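Local coordinates for protein 1-deoxy-D-xylulose 5-phosphate reductoisomerase (Zymomonas mobilis, PDB 1R0K) that catalyses the NADPH-dependent rearrangement and reduction of 1-deoxy-D-xylulose 5-phosphate to 2-C-methyl-D-erythritol 4-phosphate in isoprenoid biosynthesis, using a divalent metal ion, at residues T183-M188 with G342-A347; A155-F160 with L274-R279. One frame throughout, in Å; residues are numbered along the deposited sequence.

How the interactions relate
Interactions 1 and 2 lie on opposite sides of the chain's centre, with their nearest atoms about 23 Å apart, and they share no helix or strand. Interaction 1 is partly buried. It sets the short helix 185-188 against the segment 342-347, at the beginning of helix 345-356, and it is held by apolar contacts and a Met-aromatic pair, with no hydrogen bond across. Interaction 2 is a surface contact between the C-terminal part of helix 151-159 and the loop after helix 267-275. It combines an aromatic pair with a forked amide-guanidinium bond. The second subunit reaches only interaction 2, where it supplies an acid to the arginine.

Interaction 1: residues T183-M188 with G342-A347; sequences TSLAEM and GFLDIA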
loop_
_atom_site.group_PDB
_atom_site.type_symbol
_atom_site.label_atom_id
_atom_site.label_comp_id
_atom_site.label_asym_id
_atom_site.label_seq_id
_atom_site.Cartn_x
_atom_site.Cartn_y
_atom_site.Cartn_z
ATOM N N THR B 183 -27.273 -3.199 -13.360
ATOM C CA THR B 183 -28.711 -3.454 -13.485
ATOM C C THR B 183 -29.531 -2.300 -12.915
ATOM O O THR B 183 -29.229 -1.782 -11.840
ATOM C CB THR B 183 -29.106 -4.740 -12.727
ATOM O OG1 THR B 183 -28.279 -5.824 -13.166
ATOM C CG2 THR B 183 -30.572 -5.079 -12.967
ATOM N N SER B 184 -30.574 -1.904 -13.638
ATOM C CA SER B 184 -31.442 -0.812 -13.207
ATOM C C SER B 184 -32.359 -1.257 -12.075
ATOM O O SER B 184 -32.591 -2.452 -11.884
ATOM C CB SER B 184 -32.316 -0.344 -14.371
ATOM O OG SER B 184 -33.276 -1.338 -14.694
ATOM N N LEU B 185 -32.880 -0.288 -11.330
ATOM C CA LEU B 185 -33.799 -0.578 -10.244
ATOM C C LEU B 185 -35.012 -1.289 -10.813
ATOM O O LEU B 185 -35.545 -2.211 -10.203
ATOM C CB LEU B 185 -34.261 0.712 -9.563
ATOM C CG LEU B 185 -33.543 1.167 -8.296
ATOM C CD1 LEU B 185 -34.049 2.547 -7.912
ATOM C CD2 LEU B 185 -33.781 0.168 -7.171
ATOM N N ALA B 186 -35.446 -0.851 -11.991
ATOM C CA ALA B 186 -36.611 -1.443 -12.632
ATOM C C ALA B 186 -36.404 -2.929 -12.893
ATOM O O ALA B 186 -37.299 -3.733 -12.646
ATOM C CB ALA B 186 -36.923 -0.715 -13.942
ATOM N N GLU B 187 -35.235 -3.310 -13.395
ATOM C CA GLU B 187 -35.018 -4.728 -13.641
ATOM C C GLU B 187 -34.854 -5.458 -12.313
ATOM O O GLU B 187 -35.402 -6.543 -12.123
ATOM C CB GLU B 187 -33.784 -4.982 -14.510
ATOM C CG GLU B 187 -33.749 -6.413 -15.050
ATOM C CD GLU B 187 -32.445 -6.785 -15.730
ATOM O OE1 GLU B 187 -31.750 -5.881 -16.235
ATOM O OE2 GLU B 187 -32.129 -7.994 -15.772
ATOM N N MET B 188 -34.107 -4.864 -11.388
ATOM C CA MET B 188 -33.894 -5.501 -10.092
ATOM C C MET B 188 -35.222 -5.869 -9.432
ATOM O O MET B 188 -35.318 -6.877 -8.731
ATOM C CB MET B 188 -33.067 -4.594 -9.172
ATOM C CG MET B 188 -31.575 -4.598 -9.492
ATOM S SD MET B 188 -30.523 -3.847 -8.217
ATOM C CE MET B 188 -30.572 -2.135 -8.687
ATOM N N GLY B 342 -40.386 -9.329 -2.939
ATOM C CA GLY B 342 -39.561 -9.093 -4.107
ATOM C C GLY B 342 -38.140 -8.744 -3.702
ATOM O O GLY B 342 -37.879 -8.458 -2.532
ATOM N N PHE B 343 -37.223 -8.767 -4.665
ATOM C CA PHE B 343 -35.814 -8.459 -4.408
ATOM C C PHE B 343 -35.620 -7.096 -3.745
ATOM O O PHE B 343 -34.860 -6.964 -2.779
ATOM C CB PHE B 343 -35.024 -8.495 -5.721
ATOM C CG PHE B 343 -33.555 -8.207 -5.560
ATOM C CD1 PHE B 343 -32.698 -9.160 -5.015
ATOM C CD2 PHE B 343 -33.027 -6.984 -5.958
ATOM C CE1 PHE B 343 -31.326 -8.898 -4.869
ATOM C CE2 PHE B 343 -31.663 -6.710 -5.818
ATOM C CZ PHE B 343 -30.810 -7.668 -5.273
ATOM N N LEU B 344 -36.304 -6.081 -4.263
ATOM C CA LEU B 344 -36.179 -4.734 -3.720
ATOM C C LEU B 344 -36.891 -4.531 -2.392
ATOM O O LEU B 344 -36.690 -3.509 -1.729
ATOM C CB LEU B 344 -36.678 -3.699 -4.732
ATOM C CG LEU B 344 -35.883 -3.637 -6.040
ATOM C CD1 LEU B 344 -36.442 -2.523 -6.929
ATOM C CD2 LEU B 344 -34.409 -3.386 -5.739
ATOM N N ASP B 345 -37.721 -5.493 -2.004
ATOM C CA ASP B 345 -38.438 -5.390 -0.736
ATOM C C ASP B 345 -37.506 -5.679 0.441
ATOM O O ASP B 345 -37.813 -5.334 1.584
ATOM C CB ASP B 345 -39.622 -6.365 -0.685
ATOM C CG ASP B 345 -40.746 -5.981 -1.626
ATOM O OD1 ASP B 345 -41.045 -4.777 -1.742
ATOM O OD2 ASP B 345 -41.345 -6.889 -2.238
ATOM N N ILE B 346 -36.375 -6.319 0.164
ATOM C CA ILE B 346 -35.421 -6.636 1.219
ATOM C C ILE B 346 -34.982 -5.367 1.936
ATOM O O ILE B 346 -35.171 -5.234 3.147
ATOM C CB ILE B 346 -34.180 -7.362 0.660
ATOM C CG1 ILE B 346 -34.597 -8.708 0.063
ATOM C CG2 ILE B 346 -33.154 -7.572 1.766
ATOM C CD1 ILE B 346 -33.516 -9.398 -0.738
ATOM N N ALA B 347 -34.406 -4.429 1.190
ATOM C CA ALA B 347 -33.957 -3.175 1.785
ATOM C C ALA B 347 -35.132 -2.386 2.357
ATOM O O ALA B 347 -34.967 -1.628 3.312
ATOM C CB ALA B 347 -33.210 -2.327 0.749
#
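The backbones come closest where Met-188, the last residue of the short helix 185-188, faces Phe-343 near the start of the segment 342-347, with their CA atoms 6.7 Å apart. Leu-344 meets this helix with both methyl groups. CD1 of Leu-344 lies 3.8 Å from CD2 of Leu-185, and the same methyl packs on the backbone O of Leu-185. CD2 of Leu-344 touches CB of Met-188 at 3.9 Å. Phe-343 takes the other part of Met-188. With CG anti to the backbone N (chi1 -179°), the ring crosses the methionine side chain obliquely. CE2 of Phe-343 is 3.9 Å from SD of Met-188, and the sulfur sits at the ring edge, 5.2 Å from the centroid. This is a Met-aromatic contact. The carbonyl O of Met-188 lies 3.4 Å from CB of Phe-343.

Ser-184 is the N-cap of helix 185-188, and its OG accepts from Glu-187 N at 3.1 Å. In the other segment, Gly-342 N donates to OD2 of Asp-345, on the anti side of the carboxylate. The contact brings helix 185-188, which follows the broken strand 168-175, against the start of helix 345-356, near the end of helix 206-214. Ser-212 of that last helix, predicted to bind 1-deoxy-D-xylulose 5-phosphate, has its side chain about 9 Å from that of Phe-343. Phe-180 meets the Phe-343 ring edge to face. No hydrogen bond joins the two segments directly. The short helix is therefore held to this segment by side-chain shape and dispersion, while a polar bond within each segment helps to set its local shape.

Interaction 2: residues A155-F160 with L274-R279; sequences AIFQCF and LAWPKR
Phe-157 turns the edge of its ring toward the face of Trp-276 in an offset edge-to-face pair. The planes stand at 80°, and the centroids of the phenyl ring and the indole five-membered ring are 5.7 Å apart. CE1 of Phe-157 leads the approach, 3.9 Å from NE1 of Trp-276. CB of Pro-277 covers one face of the Trp-276 indole, 3.9 Å above the plane; a cis peptide bond joins these two residues.

The second pair is Gln-158 with Arg-279. The arginine chain bends at chi2 and presents the end of its guanidinium. NH1 and NH2 of Arg-279 each donate to OE1 of Gln-158 at 3.0 Å. OE1 lies near the guanidinium plane, but both nitrogens stand above the same face of the amide, off its lone pairs. Amide and guanidinium planes are 73° apart. The bonds are bent, with N-H...O angles near 145°. NE2 of Gln-158 donates to Asn-154 OD1, which helps to fix the amide's rotation. From the second subunit, Asp-254 makes a salt bridge to NH1 of Arg-279, Ser-256 hydrogen-bonds to OE1 of Gln-158, and Tyr-252 forms a cation-pi contact with the arginine. Both side chains are thus bonded to the dimer partner as well as to each other.

Both rings also pack on Leu-147 of strand 145-148, an outermost strand of the parallel sheet, and His-272 of helix 267-275 meets both. The contact joins the C-terminal part of helix 151-159 to the loop after helix 267-275, beside that strand and at the dimer interface.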
loop_
_atom_site.group_PDB
_atom_site.type_symbol
_atom_site.label_atom_id
_atom_site.label_comp_id
_atom_site.label_asym_id
_atom_site.label_seq_id
_atom_site.Cartn_x
_atom_site.Cartn_y
_atom_site.Cartn_z
ATOM N N ALA B 155 -6.981 -5.504 4.216
ATOM C CA ALA B 155 -6.308 -4.624 3.265
ATOM C C ALA B 155 -6.169 -3.240 3.891
ATOM O O ALA B 155 -5.118 -2.603 3.795
ATOM C CB ALA B 155 -7.119 -4.536 1.973
ATOM N N ILE B 156 -7.241 -2.771 4.521
ATOM C CA ILE B 156 -7.206 -1.463 5.169
ATOM C C ILE B 156 -6.175 -1.494 6.288
ATOM O O ILE B 156 -5.339 -0.598 6.409
ATOM C CB ILE B 156 -8.575 -1.089 5.746
ATOM C CG1 ILE B 156 -9.583 -0.930 4.599
ATOM C CG2 ILE B 156 -8.463 0.210 6.553
ATOM C CD1 ILE B 156 -11.025 -0.779 5.048
ATOM N N PHE B 157 -6.225 -2.547 7.094
ATOM C CA PHE B 157 -5.293 -2.696 8.195
ATOM C C PHE B 157 -3.821 -2.623 7.742
ATOM O O PHE B 157 -2.992 -1.981 8.400
ATOM C CB PHE B 157 -5.565 -4.016 8.914
ATOM C CG PHE B 157 -4.783 -4.180 10.169
ATOM C CD1 PHE B 157 -3.453 -4.582 10.126
ATOM C CD2 PHE B 157 -5.365 -3.906 11.401
ATOM C CE1 PHE B 157 -2.718 -4.708 11.293
ATOM C CE2 PHE B 157 -4.636 -4.030 12.572
ATOM C CZ PHE B 157 -3.311 -4.432 12.517
ATOM N N GLN B 158 -3.499 -3.270 6.623
ATOM C CA GLN B 158 -2.126 -3.270 6.109
ATOM C C GLN B 158 -1.679 -1.911 5.564
ATOM O O GLN B 158 -0.494 -1.679 5.374
ATOM C CB GLN B 158 -1.958 -4.331 5.013
ATOM C CG GLN B 158 -2.056 -5.773 5.523
ATOM C CD GLN B 158 -1.629 -6.800 4.488
ATOM O OE1 GLN B 158 -0.620 -6.624 3.804
ATOM N NE2 GLN B 158 -2.385 -7.894 4.384
ATOM N N CYS B 159 -2.634 -1.020 5.319
ATOM C CA CYS B 159 -2.341 0.309 4.787
ATOM C C CYS B 159 -2.664 1.425 5.785
ATOM O O CYS B 159 -2.512 2.602 5.464
ATOM C CB CYS B 159 -3.168 0.560 3.522
ATOM S SG CYS B 159 -2.946 -0.650 2.200
ATOM N N PHE B 160 -3.098 1.046 6.983
ATOM C CA PHE B 160 -3.516 1.985 8.032
ATOM C C PHE B 160 -2.423 2.443 8.998
ATOM O O PHE B 160 -1.594 1.651 9.436
ATOM C CB PHE B 160 -4.656 1.338 8.837
ATOM C CG PHE B 160 -5.411 2.295 9.720
ATOM C CD1 PHE B 160 -6.439 3.075 9.201
ATOM C CD2 PHE B 160 -5.096 2.414 11.074
ATOM C CE1 PHE B 160 -7.150 3.967 10.016
ATOM C CE2 PHE B 160 -5.797 3.301 11.900
ATOM C CZ PHE B 160 -6.829 4.080 11.367
ATOM N N LEU B 274 -1.898 -14.220 11.068
ATOM C CA LEU B 274 -1.204 -15.302 11.756
ATOM C C LEU B 274 0.251 -14.940 12.072
ATOM O O LEU B 274 0.736 -15.194 13.174
ATOM C CB LEU B 274 -1.275 -16.587 10.911
ATOM C CG LEU B 274 -0.622 -17.831 11.524
ATOM C CD1 LEU B 274 -1.233 -18.110 12.894
ATOM C CD2 LEU B 274 -0.802 -19.029 10.598
ATOM N N ALA B 275 0.942 -14.322 11.121
ATOM C CA ALA B 275 2.340 -13.952 11.325
ATOM C C ALA B 275 2.553 -12.621 12.056
ATOM O O ALA B 275 3.596 -12.420 12.682
ATOM C CB ALA B 275 3.066 -13.918 9.980
ATOM N N TRP B 276 1.577 -11.717 11.971
ATOM C CA TRP B 276 1.687 -10.398 12.605
ATOM C C TRP B 276 2.369 -10.487 13.970
ATOM O O TRP B 276 2.035 -11.356 14.774
ATOM C CB TRP B 276 0.300 -9.767 12.775
ATOM C CG TRP B 276 0.372 -8.296 13.020
ATOM C CD1 TRP B 276 0.455 -7.310 12.074
ATOM C CD2 TRP B 276 0.474 -7.644 14.289
ATOM N NE1 TRP B 276 0.607 -6.086 12.679
ATOM C CE2 TRP B 276 0.623 -6.261 14.036
ATOM C CE3 TRP B 276 0.459 -8.094 15.616
ATOM C CZ2 TRP B 276 0.756 -5.323 15.065
ATOM C CZ3 TRP B 276 0.592 -7.162 16.640
ATOM C CH2 TRP B 276 0.739 -5.791 16.358
ATOM N N PRO B 277 3.308 -9.566 14.266
ATOM C CA PRO B 277 3.782 -8.448 13.443
ATOM C C PRO B 277 4.791 -8.811 12.352
ATOM O O PRO B 277 5.320 -7.928 11.673
ATOM C CB PRO B 277 4.374 -7.499 14.480
ATOM C CG PRO B 277 4.994 -8.455 15.450
ATOM C CD PRO B 277 3.909 -9.506 15.612
ATOM N N LYS B 278 5.063 -10.101 12.190
ATOM C CA LYS B 278 5.998 -10.558 11.167
ATOM C C LYS B 278 5.205 -10.941 9.922
ATOM O O LYS B 278 3.995 -10.734 9.858
ATOM C CB LYS B 278 6.775 -11.780 11.666
ATOM C CG LYS B 278 7.513 -11.559 12.969
ATOM C CD LYS B 278 8.208 -12.837 13.418
ATOM C CE LYS B 278 9.017 -12.613 14.687
ATOM N NZ LYS B 278 9.704 -13.859 15.127
ATOM N N ARG B 279 5.896 -11.498 8.934
ATOM C CA ARG B 279 5.251 -11.945 7.706
ATOM C C ARG B 279 5.662 -13.395 7.495
ATOM O O ARG B 279 6.756 -13.803 7.897
ATOM C CB ARG B 279 5.709 -11.107 6.507
ATOM C CG ARG B 279 5.229 -9.667 6.513
ATOM C CD ARG B 279 3.825 -9.530 5.945
ATOM N NE ARG B 279 3.421 -8.125 5.864
ATOM C CZ ARG B 279 2.368 -7.682 5.183
ATOM N NH1 ARG B 279 1.595 -8.531 4.513
ATOM N NH2 ARG B 279 2.088 -6.383 5.165
#